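Local coordinates for protein adenylate kinase (Cryptosporidium parvum Iowa II, PDB 3BE4) that probably transfers a phosphoryl group between ATP and AMP and binds the two-nucleotide mimic bis(adenosine)-5'-pentaphosphate, at residues A[4-9]-A[27-32]; A[93-98]-A[185-190]; A[116-121]-A[200-205]; A[135-140]-A[158-163]. All blocks are in the same frame, centred on the assembly; numbering follows the deposited sequence.

Interaction 1 of 4, residues A[4-9]-A[27-32]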
# COMPACT_ATOMS: atom_id res chain seq x y z
N LYS A 4 -5.78 11.61 -16.71
CA LYS A 4 -4.84 10.51 -16.47
C LYS A 4 -5.42 9.54 -15.44
O LYS A 4 -4.70 8.70 -14.82
CB LYS A 4 -3.46 11.04 -16.01
CG LYS A 4 -2.80 11.88 -17.10
CD LYS A 4 -1.57 12.50 -16.60
CE LYS A 4 -0.46 11.56 -16.81
NZ LYS A 4 -0.24 10.80 -18.15
N LYS A 5 -6.71 9.58 -15.28
CA LYS A 5 -7.34 8.64 -14.34
C LYS A 5 -7.12 7.22 -14.61
O LYS A 5 -7.22 6.75 -15.77
CB LYS A 5 -8.91 8.88 -14.38
CG LYS A 5 -9.74 7.89 -13.52
CD LYS A 5 -11.23 8.31 -13.35
CE LYS A 5 -11.98 7.15 -12.73
NZ LYS A 5 -13.40 7.53 -12.42
N HIS A 6 -6.74 6.49 -13.52
CA HIS A 6 -6.76 5.03 -13.51
C HIS A 6 -7.35 4.64 -12.21
O HIS A 6 -7.26 5.36 -11.23
CB HIS A 6 -5.28 4.50 -13.50
CG HIS A 6 -4.53 4.75 -14.76
ND1 HIS A 6 -3.94 5.96 -15.06
CD2 HIS A 6 -4.27 3.95 -15.82
CE1 HIS A 6 -3.37 5.90 -16.26
NE2 HIS A 6 -3.54 4.69 -16.72
N ASN A 7 -7.89 3.43 -12.15
CA ASN A 7 -8.43 2.81 -10.93
C ASN A 7 -7.58 1.61 -10.71
O ASN A 7 -7.76 0.57 -11.33
CB ASN A 7 -9.93 2.41 -11.04
CG ASN A 7 -10.82 3.66 -11.13
OD1 ASN A 7 -10.39 4.73 -10.77
ND2 ASN A 7 -12.06 3.50 -11.61
N LEU A 8 -6.67 1.75 -9.75
CA LEU A 8 -5.48 0.82 -9.66
C LEU A 8 -5.44 0.17 -8.28
O LEU A 8 -5.75 0.76 -7.28
CB LEU A 8 -4.12 1.48 -9.71
CG LEU A 8 -3.90 2.27 -10.94
CD1 LEU A 8 -2.59 2.98 -10.80
CD2 LEU A 8 -3.89 1.41 -12.17
N ILE A 9 -5.07 -1.10 -8.28
CA ILE A 9 -4.70 -1.77 -7.00
C ILE A 9 -3.23 -2.20 -7.16
O ILE A 9 -2.86 -2.70 -8.21
CB ILE A 9 -5.55 -3.06 -6.84
CG1 ILE A 9 -7.06 -2.72 -6.60
CG2 ILE A 9 -5.11 -3.87 -5.59
CD1 ILE A 9 -7.96 -3.95 -6.43
N LYS A 27 1.49 11.70 -7.98
CA LYS A 27 1.90 13.00 -8.47
C LYS A 27 1.77 12.97 -10.00
O LYS A 27 1.18 13.91 -10.57
CB LYS A 27 3.32 13.31 -8.04
N GLU A 28 2.15 11.91 -10.66
CA GLU A 28 2.16 11.96 -12.13
C GLU A 28 0.78 11.80 -12.70
O GLU A 28 0.49 12.25 -13.83
CB GLU A 28 2.96 10.76 -12.62
CG GLU A 28 3.55 10.99 -13.94
CD GLU A 28 5.05 11.08 -13.74
OE1 GLU A 28 5.77 10.49 -14.56
OE2 GLU A 28 5.48 11.66 -12.71
N TYR A 29 0.01 10.91 -12.05
CA TYR A 29 -1.34 10.56 -12.61
C TYR A 29 -2.49 11.25 -11.86
O TYR A 29 -3.64 11.05 -12.29
CB TYR A 29 -1.55 9.06 -12.66
CG TYR A 29 -0.56 8.41 -13.47
CD1 TYR A 29 -0.77 8.18 -14.81
CD2 TYR A 29 0.62 7.95 -12.87
CE1 TYR A 29 0.21 7.59 -15.64
CE2 TYR A 29 1.64 7.34 -13.64
CZ TYR A 29 1.42 7.14 -15.02
OH TYR A 29 2.40 6.49 -15.73
N GLY A 30 -2.24 11.91 -10.73
CA GLY A 30 -3.32 12.70 -9.98
C GLY A 30 -4.36 11.78 -9.36
O GLY A 30 -5.56 12.12 -9.27
N LEU A 31 -3.85 10.63 -8.89
CA LEU A 31 -4.77 9.64 -8.26
C LEU A 31 -4.79 9.80 -6.76
O LEU A 31 -3.78 10.18 -6.14
CB LEU A 31 -4.30 8.25 -8.60
CG LEU A 31 -4.02 7.91 -10.08
CD1 LEU A 31 -3.74 6.35 -10.31
CD2 LEU A 31 -5.24 8.31 -10.96
N ALA A 32 -5.90 9.35 -6.12
CA ALA A 32 -5.94 9.39 -4.64
C ALA A 32 -5.17 8.14 -4.15
O ALA A 32 -5.41 7.11 -4.75
CB ALA A 32 -7.37 9.20 -4.21
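Tyr29 and His6 set their rings at 90° to each other where the run into strand 7-12 meets the end of helix 18-29, a strand-to-helix contact of the P-loop NTPase fold. The rings touch obliquely, their centroids 5.3 Å apart; His6 CE1 comes to 3.7 Å from Tyr29 CD1. The imidazole is steadied within its own segment, just ahead of the strand, by a weak bond from His6 ND1 to Lys4 O (2.9 Å, 129°), while NE2 is bonded to the C-terminal carboxylate of Leu217. The Lys4 side chain crosses that of Tyr29 at about a right angle. It is bent at chi3 and chi4, and its CE packs 3.2 Å from Glu28 O, at the last turn of the helix. Outside the pair, Glu28 is salt-bridged to Lys214 and Lys5 to Asp110. Gly30, with positive phi, then takes the chain out of the helix, and Leu31 turns back toward the strand. There Leu8 and Leu31 cross at about a right angle; in the conformer of Leu8 considered, one of two modelled, its CD1 is 3.6 Å from Leu31 CD1. The two methyls of Leu31 divide the work: CD1 faces the side chains of His6 and Leu8, whereas CD2 lies against the backbone, 3.5 Å from His6 N.

Interaction 2 of 4, residues A[93-98]-A[185-190]. With AP5 (bis(adenosine)-5'-pentaphosphate), chain C.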
# COMPACT_ATOMS: atom_id res chain seq x y z
N ARG A 93 -6.57 -7.08 0.91
CA ARG A 93 -5.51 -7.99 1.18
C ARG A 93 -6.12 -9.34 1.58
O ARG A 93 -5.39 -10.23 1.93
CB ARG A 93 -4.35 -7.29 2.09
CG ARG A 93 -4.74 -7.01 3.44
CD ARG A 93 -3.45 -6.76 4.18
NE ARG A 93 -2.93 -5.38 3.94
CZ ARG A 93 -1.71 -5.03 4.31
NH1 ARG A 93 -0.80 -5.86 4.83
NH2 ARG A 93 -1.40 -3.71 4.13
N THR A 94 -7.46 -9.50 1.48
CA THR A 94 -8.11 -10.80 1.65
C THR A 94 -9.20 -10.87 0.55
O THR A 94 -9.62 -9.86 -0.02
CB THR A 94 -8.84 -10.95 3.00
OG1 THR A 94 -9.93 -9.96 3.06
CG2 THR A 94 -7.92 -10.78 4.15
N ILE A 95 -9.69 -12.07 0.31
CA ILE A 95 -10.72 -12.28 -0.65
C ILE A 95 -12.02 -11.55 -0.20
O ILE A 95 -12.57 -10.91 -1.08
CB ILE A 95 -10.97 -13.86 -0.91
CG1 ILE A 95 -9.75 -14.45 -1.54
CG2 ILE A 95 -12.16 -14.01 -1.82
CD1 ILE A 95 -9.50 -13.85 -2.97
N PRO A 96 -12.51 -11.64 1.08
CA PRO A 96 -13.68 -10.81 1.47
C PRO A 96 -13.50 -9.33 1.23
O PRO A 96 -14.43 -8.66 0.83
CB PRO A 96 -13.97 -11.16 2.95
CG PRO A 96 -13.37 -12.59 3.01
CD PRO A 96 -12.13 -12.61 2.16
N GLN A 97 -12.27 -8.85 1.36
CA GLN A 97 -12.07 -7.36 1.00
C GLN A 97 -12.19 -7.13 -0.47
O GLN A 97 -12.68 -6.07 -0.84
CB GLN A 97 -10.70 -6.96 1.46
CG GLN A 97 -10.66 -6.90 2.99
CD GLN A 97 -9.24 -6.52 3.53
OE1 GLN A 97 -8.45 -5.96 2.77
NE2 GLN A 97 -8.90 -6.95 4.79
N ALA A 98 -11.67 -8.04 -1.30
CA ALA A 98 -11.78 -7.91 -2.79
C ALA A 98 -13.29 -7.91 -3.21
O ALA A 98 -13.70 -7.14 -4.06
CB ALA A 98 -11.05 -9.05 -3.52
N ALA A 185 -1.83 -13.43 -1.12
CA ALA A 185 -1.36 -13.99 -2.37
C ALA A 185 -2.44 -14.60 -3.32
O ALA A 185 -2.30 -14.42 -4.55
CB ALA A 185 -0.26 -14.95 -2.10
N PRO A 186 -3.51 -15.20 -2.78
CA PRO A 186 -4.69 -15.67 -3.58
C PRO A 186 -5.39 -14.63 -4.43
O PRO A 186 -6.12 -14.96 -5.39
CB PRO A 186 -5.69 -16.09 -2.51
CG PRO A 186 -4.85 -16.67 -1.45
CD PRO A 186 -3.71 -15.62 -1.36
N LEU A 187 -5.20 -13.36 -4.05
CA LEU A 187 -5.72 -12.27 -4.84
C LEU A 187 -5.06 -12.15 -6.20
O LEU A 187 -5.66 -11.54 -7.09
CB LEU A 187 -5.60 -10.94 -4.10
CG LEU A 187 -6.41 -10.81 -2.85
CD1 LEU A 187 -5.92 -9.47 -2.25
CD2 LEU A 187 -7.89 -10.67 -3.18
N VAL A 188 -3.86 -12.69 -6.38
CA VAL A 188 -3.24 -12.59 -7.69
C VAL A 188 -4.09 -13.40 -8.68
O VAL A 188 -4.45 -12.91 -9.75
CB VAL A 188 -1.85 -13.14 -7.70
CG1 VAL A 188 -1.27 -13.09 -9.09
CG2 VAL A 188 -0.98 -12.27 -6.82
N LYS A 189 -4.48 -14.62 -8.31
CA LYS A 189 -5.37 -15.38 -9.24
C LYS A 189 -6.73 -14.74 -9.43
O LYS A 189 -7.25 -14.70 -10.54
CB LYS A 189 -5.42 -16.85 -8.74
CG LYS A 189 -4.07 -17.42 -9.02
CD LYS A 189 -3.92 -18.90 -8.69
CE LYS A 189 -2.43 -19.40 -8.88
NZ LYS A 189 -1.79 -19.25 -10.24
N PHE A 190 -7.30 -14.16 -8.35
CA PHE A 190 -8.58 -13.49 -8.32
C PHE A 190 -8.57 -12.45 -9.42
O PHE A 190 -9.52 -12.34 -10.22
CB PHE A 190 -8.82 -12.82 -6.97
CG PHE A 190 -10.17 -12.10 -6.82
CD1 PHE A 190 -11.27 -12.72 -6.14
CD2 PHE A 190 -10.33 -10.81 -7.26
CE1 PHE A 190 -12.47 -12.06 -5.98
CE2 PHE A 190 -11.54 -10.13 -7.10
CZ PHE A 190 -12.62 -10.72 -6.45
PA AP5 C . 0.99 -1.22 5.81
O1A AP5 C . 1.37 0.18 6.34
O2A AP5 C . 0.43 -1.35 4.48
O3A AP5 C . 2.24 -2.19 5.97
PB AP5 C . 2.67 -3.49 5.15
O1B AP5 C . 1.52 -4.15 4.57
O2B AP5 C . 3.66 -4.25 6.04
O3B AP5 C . 3.52 -2.74 3.91
PG AP5 C . 4.59 -1.60 3.98
O1G AP5 C . 5.60 -1.98 5.00
O2G AP5 C . 3.85 -0.33 4.11
O3G AP5 C . 5.17 -1.83 2.53
PD AP5 C . 5.22 -0.95 1.16
O1D AP5 C . 4.42 0.26 1.37
O2D AP5 C . 4.92 -1.90 0.08
O3D AP5 C . 6.78 -0.64 1.02
PE AP5 C . 7.52 0.77 1.18
O1E AP5 C . 7.22 1.30 2.49
O2E AP5 C . 7.28 1.66 -0.02
O5F AP5 C . -0.06 -1.95 6.77
C5F AP5 C . 0.25 -1.78 8.16
C4F AP5 C . -0.59 -2.93 8.86
O4F AP5 C . -1.91 -2.45 8.98
C3F AP5 C . -0.69 -4.25 8.20
O3F AP5 C . 0.42 -5.07 8.47
C2F AP5 C . -1.96 -4.73 8.93
O2F AP5 C . -1.68 -5.00 10.36
C1F AP5 C . -2.87 -3.52 8.88
N9A AP5 C . -3.58 -3.47 7.63
C8A AP5 C . -3.33 -2.51 6.62
N7A AP5 C . -4.15 -2.69 5.60
C5A AP5 C . -4.99 -3.77 5.94
C6A AP5 C . -6.06 -4.34 5.27
N6A AP5 C . -6.47 -4.12 4.02
N1A AP5 C . -6.67 -5.41 5.97
C2A AP5 C . -6.27 -5.69 7.20
N3A AP5 C . -5.24 -5.15 7.89
C4A AP5 C . -4.62 -4.07 7.23
O5J AP5 C . 9.01 0.31 1.03
C5J AP5 C . 9.68 -0.46 2.14
C4J AP5 C . 11.16 -0.02 2.08
O4J AP5 C . 11.85 -0.35 0.86
C3J AP5 C . 11.33 1.47 2.39
O3J AP5 C . 12.48 1.66 3.17
C2J AP5 C . 11.61 1.93 0.99
O2J AP5 C . 12.42 3.10 0.99
C1J AP5 C . 12.45 0.94 0.30
N9B AP5 C . 12.33 0.74 -1.11
C8B AP5 C . 11.20 0.94 -1.90
N7B AP5 C . 11.50 0.58 -3.16
C5B AP5 C . 12.80 0.16 -3.19
C6B AP5 C . 13.61 -0.48 -4.19
N6B AP5 C . 13.12 -0.66 -5.42
N1B AP5 C . 14.88 -0.82 -3.86
C2B AP5 C . 15.33 -0.69 -2.53
N3B AP5 C . 14.58 -0.16 -1.52
C4B AP5 C . 13.27 0.18 -1.82
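In the part of the adenylate kinase fold that receives one adenosine of AP5, probably the one on the AMP side as in other adenylate kinases, Leu187 and Phe190 of helix 186-192 pack against the start of helix 95-108. Leu187 is forked across that helix start: CD1 rests against the backbone of Arg93, 3.8 Å from its CA, and CD2 nestles between Ile95 CD1 and Ala98 CB, 3.6 Å from the latter. Phe190 presents a ring face to Ala98, whose CB lies over it toward the CZ side, 3.9 Å from the centroid and 21° off the normal, a CH-pi contact. Ile95 CD1 reaches the ring obliquely. No hydrogen bond joins the two segments, although Arg93 O is held by Thr184 just beyond.

The same helix start also serves the ligand. Thr94 is the N-cap, its OG1 accepting from Gln97 N (3.1 Å), and Asp66 binds both the Thr94 hydroxyl and the Gln97 amide. Gln97 reads the adenine: OE1 accepts from AP5 N6A (3.0 Å) and also from Arg93 N, the latter standing 50° above the carbonyl plane, while NE2 donates to N1A. AP5 N9A and C8A lie over one face of the Arg93 guanidinium, N9A toward its rim, and NE is bonded to Gly90 O. The charge of Arg93 would favour the phosphates: NH1 and NH2 both grip O1B of AP5, and NH2 makes a second, weak bond to O2A (3.0 Å).

Interaction 3 of 4, residues A[116-121]-A[200-205]. With AP5 (bis(adenosine)-5'-pentaphosphate), chain C.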
# COMPACT_ATOMS: atom_id res chain seq x y z
N ILE A 116 -1.62 -4.36 -10.19
CA ILE A 116 -0.17 -4.52 -10.48
C ILE A 116 0.37 -5.31 -9.31
O ILE A 116 0.31 -4.87 -8.13
CB ILE A 116 0.55 -3.17 -10.54
CG1 ILE A 116 0.01 -2.46 -11.78
CG2 ILE A 116 2.10 -3.36 -10.78
CD1 ILE A 116 0.66 -1.01 -12.08
N TYR A 117 1.02 -6.44 -9.61
CA TYR A 117 1.51 -7.33 -8.56
C TYR A 117 3.05 -7.16 -8.49
O TYR A 117 3.77 -7.31 -9.50
CB TYR A 117 1.18 -8.77 -8.93
CG TYR A 117 1.80 -9.85 -8.04
CD1 TYR A 117 1.98 -9.69 -6.68
CD2 TYR A 117 2.17 -11.05 -8.62
CE1 TYR A 117 2.65 -10.73 -5.88
CE2 TYR A 117 2.76 -12.04 -7.87
CZ TYR A 117 3.00 -11.86 -6.54
OH TYR A 117 3.58 -12.93 -5.89
N PHE A 118 3.55 -6.79 -7.32
CA PHE A 118 4.98 -6.50 -7.15
C PHE A 118 5.64 -7.83 -6.76
O PHE A 118 5.42 -8.34 -5.64
CB PHE A 118 5.18 -5.55 -5.95
CG PHE A 118 4.93 -4.07 -6.30
CD1 PHE A 118 3.78 -3.64 -7.03
CD2 PHE A 118 5.83 -3.11 -5.86
CE1 PHE A 118 3.61 -2.24 -7.32
CE2 PHE A 118 5.65 -1.79 -6.08
CZ PHE A 118 4.57 -1.30 -6.88
N GLU A 119 6.40 -8.42 -7.68
CA GLU A 119 7.05 -9.71 -7.34
C GLU A 119 8.37 -9.48 -6.65
O GLU A 119 9.25 -8.81 -7.15
CB GLU A 119 7.29 -10.52 -8.61
CG GLU A 119 6.01 -10.92 -9.20
CD GLU A 119 6.24 -11.92 -10.40
OE1 GLU A 119 6.87 -11.50 -11.40
OE2 GLU A 119 5.76 -13.10 -10.32
N ILE A 120 8.51 -10.11 -5.50
CA ILE A 120 9.79 -9.89 -4.70
C ILE A 120 9.80 -10.98 -3.69
O ILE A 120 8.75 -11.37 -3.18
CB ILE A 120 9.85 -8.48 -4.06
CG1 ILE A 120 11.12 -8.33 -3.21
CG2 ILE A 120 8.63 -8.23 -3.28
CD1 ILE A 120 11.40 -6.84 -2.81
N ASP A 121 11.00 -11.46 -3.35
CA ASP A 121 11.05 -12.59 -2.40
C ASP A 121 11.23 -12.18 -0.94
O ASP A 121 11.57 -11.05 -0.64
CB ASP A 121 12.29 -13.38 -2.74
CG ASP A 121 13.57 -12.50 -2.75
OD1 ASP A 121 13.67 -11.53 -3.63
OD2 ASP A 121 14.48 -12.62 -1.84
N VAL A 200 5.23 -6.69 -11.95
CA VAL A 200 6.50 -5.91 -12.10
C VAL A 200 7.51 -6.57 -11.22
O VAL A 200 7.14 -7.30 -10.26
CB VAL A 200 6.41 -4.40 -11.72
CG1 VAL A 200 5.40 -3.66 -12.71
CG2 VAL A 200 5.96 -4.16 -10.29
N ASN A 201 8.74 -6.40 -11.62
CA ASN A 201 9.88 -6.98 -10.84
C ASN A 201 10.26 -6.01 -9.77
O ASN A 201 10.90 -5.00 -10.00
CB ASN A 201 11.08 -7.23 -11.76
CG ASN A 201 12.21 -7.84 -10.99
OD1 ASN A 201 12.12 -8.11 -9.75
ND2 ASN A 201 13.27 -8.15 -11.73
N ALA A 202 9.75 -6.21 -8.59
CA ALA A 202 9.97 -5.24 -7.49
C ALA A 202 11.38 -5.35 -6.89
O ALA A 202 11.74 -4.57 -6.02
CB ALA A 202 8.86 -5.35 -6.41
N LYS A 203 12.17 -6.36 -7.31
CA LYS A 203 13.54 -6.50 -6.82
C LYS A 203 14.46 -5.44 -7.40
O LYS A 203 15.57 -5.20 -6.86
CB LYS A 203 14.06 -7.92 -7.12
CG LYS A 203 13.41 -8.97 -6.27
CD LYS A 203 13.98 -10.41 -6.72
CE LYS A 203 15.45 -10.62 -6.39
NZ LYS A 203 15.79 -10.52 -4.85
N LEU A 204 14.09 -4.80 -8.52
CA LEU A 204 14.97 -3.86 -9.12
C LEU A 204 15.08 -2.52 -8.38
O LEU A 204 14.28 -2.18 -7.52
CB LEU A 204 14.33 -3.51 -10.51
CG LEU A 204 14.27 -4.68 -11.48
CD1 LEU A 204 13.47 -4.48 -12.68
CD2 LEU A 204 15.70 -5.07 -11.85
N PRO A 205 16.05 -1.69 -8.73
CA PRO A 205 16.09 -0.35 -8.11
C PRO A 205 14.80 0.46 -8.30
O PRO A 205 14.08 0.24 -9.29
CB PRO A 205 17.29 0.34 -8.80
CG PRO A 205 18.14 -0.88 -9.27
CD PRO A 205 17.18 -1.95 -9.66
PA AP5 C . 0.99 -1.22 5.81
O1A AP5 C . 1.37 0.18 6.34
O2A AP5 C . 0.43 -1.35 4.48
O3A AP5 C . 2.24 -2.19 5.97
PB AP5 C . 2.67 -3.49 5.15
O1B AP5 C . 1.52 -4.15 4.57
O2B AP5 C . 3.66 -4.25 6.04
O3B AP5 C . 3.52 -2.74 3.91
PG AP5 C . 4.59 -1.60 3.98
O1G AP5 C . 5.60 -1.98 5.00
O2G AP5 C . 3.85 -0.33 4.11
O3G AP5 C . 5.17 -1.83 2.53
PD AP5 C . 5.22 -0.95 1.16
O1D AP5 C . 4.42 0.26 1.37
O2D AP5 C . 4.92 -1.90 0.08
O3D AP5 C . 6.78 -0.64 1.02
PE AP5 C . 7.52 0.77 1.18
O1E AP5 C . 7.22 1.30 2.49
O2E AP5 C . 7.28 1.66 -0.02
O5F AP5 C . -0.06 -1.95 6.77
C5F AP5 C . 0.25 -1.78 8.16
C4F AP5 C . -0.59 -2.93 8.86
O4F AP5 C . -1.91 -2.45 8.98
C3F AP5 C . -0.69 -4.25 8.20
O3F AP5 C . 0.42 -5.07 8.47
C2F AP5 C . -1.96 -4.73 8.93
O2F AP5 C . -1.68 -5.00 10.36
C1F AP5 C . -2.87 -3.52 8.88
N9A AP5 C . -3.58 -3.47 7.63
C8A AP5 C . -3.33 -2.51 6.62
N7A AP5 C . -4.15 -2.69 5.60
C5A AP5 C . -4.99 -3.77 5.94
C6A AP5 C . -6.06 -4.34 5.27
N6A AP5 C . -6.47 -4.12 4.02
N1A AP5 C . -6.67 -5.41 5.97
C2A AP5 C . -6.27 -5.69 7.20
N3A AP5 C . -5.24 -5.15 7.89
C4A AP5 C . -4.62 -4.07 7.23
O5J AP5 C . 9.01 0.31 1.03
C5J AP5 C . 9.68 -0.46 2.14
C4J AP5 C . 11.16 -0.02 2.08
O4J AP5 C . 11.85 -0.35 0.86
C3J AP5 C . 11.33 1.47 2.39
O3J AP5 C . 12.48 1.66 3.17
C2J AP5 C . 11.61 1.93 0.99
O2J AP5 C . 12.42 3.10 0.99
C1J AP5 C . 12.45 0.94 0.30
N9B AP5 C . 12.33 0.74 -1.11
C8B AP5 C . 11.20 0.94 -1.90
N7B AP5 C . 11.50 0.58 -3.16
C5B AP5 C . 12.80 0.16 -3.19
C6B AP5 C . 13.61 -0.48 -4.19
N6B AP5 C . 13.12 -0.66 -5.42
N1B AP5 C . 14.88 -0.82 -3.86
C2B AP5 C . 15.33 -0.69 -2.53
N3B AP5 C . 14.58 -0.16 -1.52
C4B AP5 C . 13.27 0.18 -1.82
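Val200 and Phe118 lie side by side, pointing the same way, at the edge of the parallel sheet of the P-loop NTPase core, where strand 197-201 is the outermost strand beside 114-119. Val200 CG2 sits over one face of the Phe118 ring, 4.2 Å from its centroid and 20° off the normal, a CH-pi contact, while CG1 turns to Ile116 CG2. Ala202 CB touches both Phe118 CB (3.7 Å) and Ile120 CB, closing the apolar patch. Two backbone bonds join the parallel strands, Val200 N to Tyr117 O and Glu119 N to Val200 O (2.9 Å), and a third, Ala202 N to Glu119 O, bent at 139°, follows just past the strand end.

Beyond the strands, Lys203 bends at chi3 and chi4 and brings NZ to Asp121 OD1, a 2.6 Å salt bridge met on the syn side, 28° out of the carboxylate plane. Glu124 is a second salt-bridge partner of that ammonium group. Asp121 OD2 meanwhile caps helix 122-130 through Glu124 N. The turn that carries Lys203 is fixed by Asn201, whose OD1 accepts from Lys203 N (3.0 Å) in an Asx turn within a type I beta turn; Asn201 N is in turn bonded to Gln212 of helix 206-216. The same turn delivers Leu204 to the second adenosine, probably the one on the ATP side: Leu204 O accepts from AP5 N6B at 2.8 Å.

Interaction 4 of 4, residues A[135-140]-A[158-163]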
# COMPACT_ATOMS: atom_id res chain seq x y z
N HIS A 135 8.55 9.35 7.50
CA HIS A 135 8.00 10.60 8.05
C HIS A 135 6.54 10.39 8.51
O HIS A 135 5.61 10.18 7.68
CB HIS A 135 8.17 11.62 6.92
CG HIS A 135 7.62 12.95 7.32
ND1 HIS A 135 6.56 13.56 6.66
CD2 HIS A 135 7.91 13.71 8.40
CE1 HIS A 135 6.30 14.71 7.26
NE2 HIS A 135 7.12 14.86 8.30
N PRO A 136 6.28 10.37 9.85
CA PRO A 136 4.94 9.96 10.32
C PRO A 136 3.76 10.81 9.84
O PRO A 136 2.73 10.27 9.58
CB PRO A 136 5.08 9.93 11.87
CG PRO A 136 6.42 10.56 12.18
CD PRO A 136 7.22 10.67 10.96
N ALA A 137 3.96 12.12 9.59
CA ALA A 137 2.78 12.97 9.29
C ALA A 137 2.30 12.74 7.88
O ALA A 137 1.11 12.91 7.57
CB ALA A 137 3.18 14.45 9.41
N SER A 138 3.22 12.38 6.96
CA SER A 138 2.89 12.30 5.51
C SER A 138 2.91 10.87 5.07
O SER A 138 2.25 10.51 4.07
CB SER A 138 3.88 12.98 4.61
OG SER A 138 5.16 12.34 4.65
N GLY A 139 3.63 10.04 5.82
CA GLY A 139 3.69 8.60 5.43
C GLY A 139 4.87 8.42 4.44
O GLY A 139 5.05 7.31 3.92
N ARG A 140 5.58 9.49 4.04
CA ARG A 140 6.72 9.29 3.17
C ARG A 140 7.75 8.30 3.78
O ARG A 140 7.96 8.29 4.99
CB ARG A 140 7.47 10.57 2.88
CG ARG A 140 6.68 11.52 1.83
CD ARG A 140 7.58 12.75 1.46
NE ARG A 140 7.46 13.73 2.55
CZ ARG A 140 6.39 14.53 2.79
NH1 ARG A 140 5.30 14.49 2.00
NH2 ARG A 140 6.40 15.38 3.82
N THR A 158 9.51 18.45 4.75
CA THR A 158 9.29 19.24 6.03
C THR A 158 10.50 19.47 6.93
O THR A 158 10.44 20.33 7.83
CB THR A 158 8.26 18.62 6.90
OG1 THR A 158 8.81 17.33 7.35
CG2 THR A 158 6.94 18.35 6.09
N GLY A 159 11.58 18.72 6.74
CA GLY A 159 12.70 18.78 7.65
C GLY A 159 12.41 18.11 8.99
O GLY A 159 13.24 18.19 9.90
N GLU A 160 11.27 17.41 9.15
CA GLU A 160 10.89 16.86 10.43
C GLU A 160 11.60 15.47 10.56
O GLU A 160 12.06 14.93 9.55
CB GLU A 160 9.43 16.70 10.51
CG GLU A 160 8.63 18.11 10.69
CD GLU A 160 7.15 18.01 10.44
OE1 GLU A 160 6.53 16.91 10.20
OE2 GLU A 160 6.52 19.13 10.52
N PRO A 161 11.72 15.00 11.80
CA PRO A 161 12.54 13.76 11.98
C PRO A 161 11.83 12.57 11.30
O PRO A 161 10.55 12.45 11.25
CB PRO A 161 12.43 13.54 13.49
CG PRO A 161 12.12 14.95 14.12
CD PRO A 161 11.26 15.58 13.08
N LEU A 162 12.73 11.65 10.91
CA LEU A 162 12.20 10.32 10.46
C LEU A 162 12.20 9.39 11.64
O LEU A 162 13.02 9.54 12.56
CB LEU A 162 13.17 9.81 9.39
CG LEU A 162 13.26 10.75 8.17
CD1 LEU A 162 14.14 10.18 7.09
CD2 LEU A 162 11.88 11.09 7.66
N VAL A 163 11.33 8.41 11.62
CA VAL A 163 11.08 7.56 12.76
C VAL A 163 10.87 6.09 12.35
O VAL A 163 10.68 5.75 11.18
CB VAL A 163 9.94 8.03 13.72
CG1 VAL A 163 10.14 9.55 14.07
CG2 VAL A 163 8.64 7.73 13.00
O HOH W 1 6.00 13.97 11.26
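The imidazole of His135, with Glu160 at its rim, is the central flat group of this lid contact. NE2 donates to Glu160 OE1 (2.9 Å, 157°); the oxygen lies close to the ring plane, but the bond leaves 35° above the carboxylate plane, ring and carboxylate being turned 43° apart. At the other nitrogen, His135 ND1 and Ser138 OG share a short hydrogen bond of 2.7 Å, also in the ring plane. Over the centre of one face stands the backbone N of Ala137. CG of His135 is anti to the backbone N; the side chain meets Thr158 tip to tip, NE2 lying 3.1 Å from OG1. The Arg140 guanidinium is a second plate: Ser138 OG lies over its centre, Thr158 CG2 touches its edge at 3.8 Å, and Asp155 takes its charge in a salt bridge.

Two ST turns shape the loops, Ser138 OG accepting from Arg140 N and Thr158 OG1 from Glu160 N. A water bridges Glu160 OE1 and, weakly, Ala137 N. Apolar contacts flank this network: Pro136 CG packs on Val163 CG2 (3.7 Å), and Leu162 CD2 covers His135 CB.

The spacing of His135, Ser138, Asp155 and Thr158 matches the four metal-ligand positions of zinc-binding lids in relatives, which suggests a polar network in the zinc's place. The contact joins the turn between strands 132-134 and 141-143 to the loop preceding helix 170-184, with Val163 backbone-bonded to Thr134 beside that hairpin.

Interactions 1 and 3 belong to one parallel sheet, with centres 19 Å apart, and meet where Ile9 O probably accepts a hydrogen bond from Ile116 N between neighbouring strands 7-12 and 114-119. Interactions 2 and 3 cross along the chain; strands 114-119 and 197-201 each follow a helix of interaction 2, and Val188 CG2 packs on Tyr117 CD2. Both touch bound AP5, at different adenosines, interaction 2 reaching its phosphates as well, which ties the central sheet and its flanking helices to the two nucleotide sites. Interaction 4 is nested inside the loops closed by 2 and 3, its centre 31 Å from that of interaction 2, consistent with its place in the active-site lid, away from the sheet.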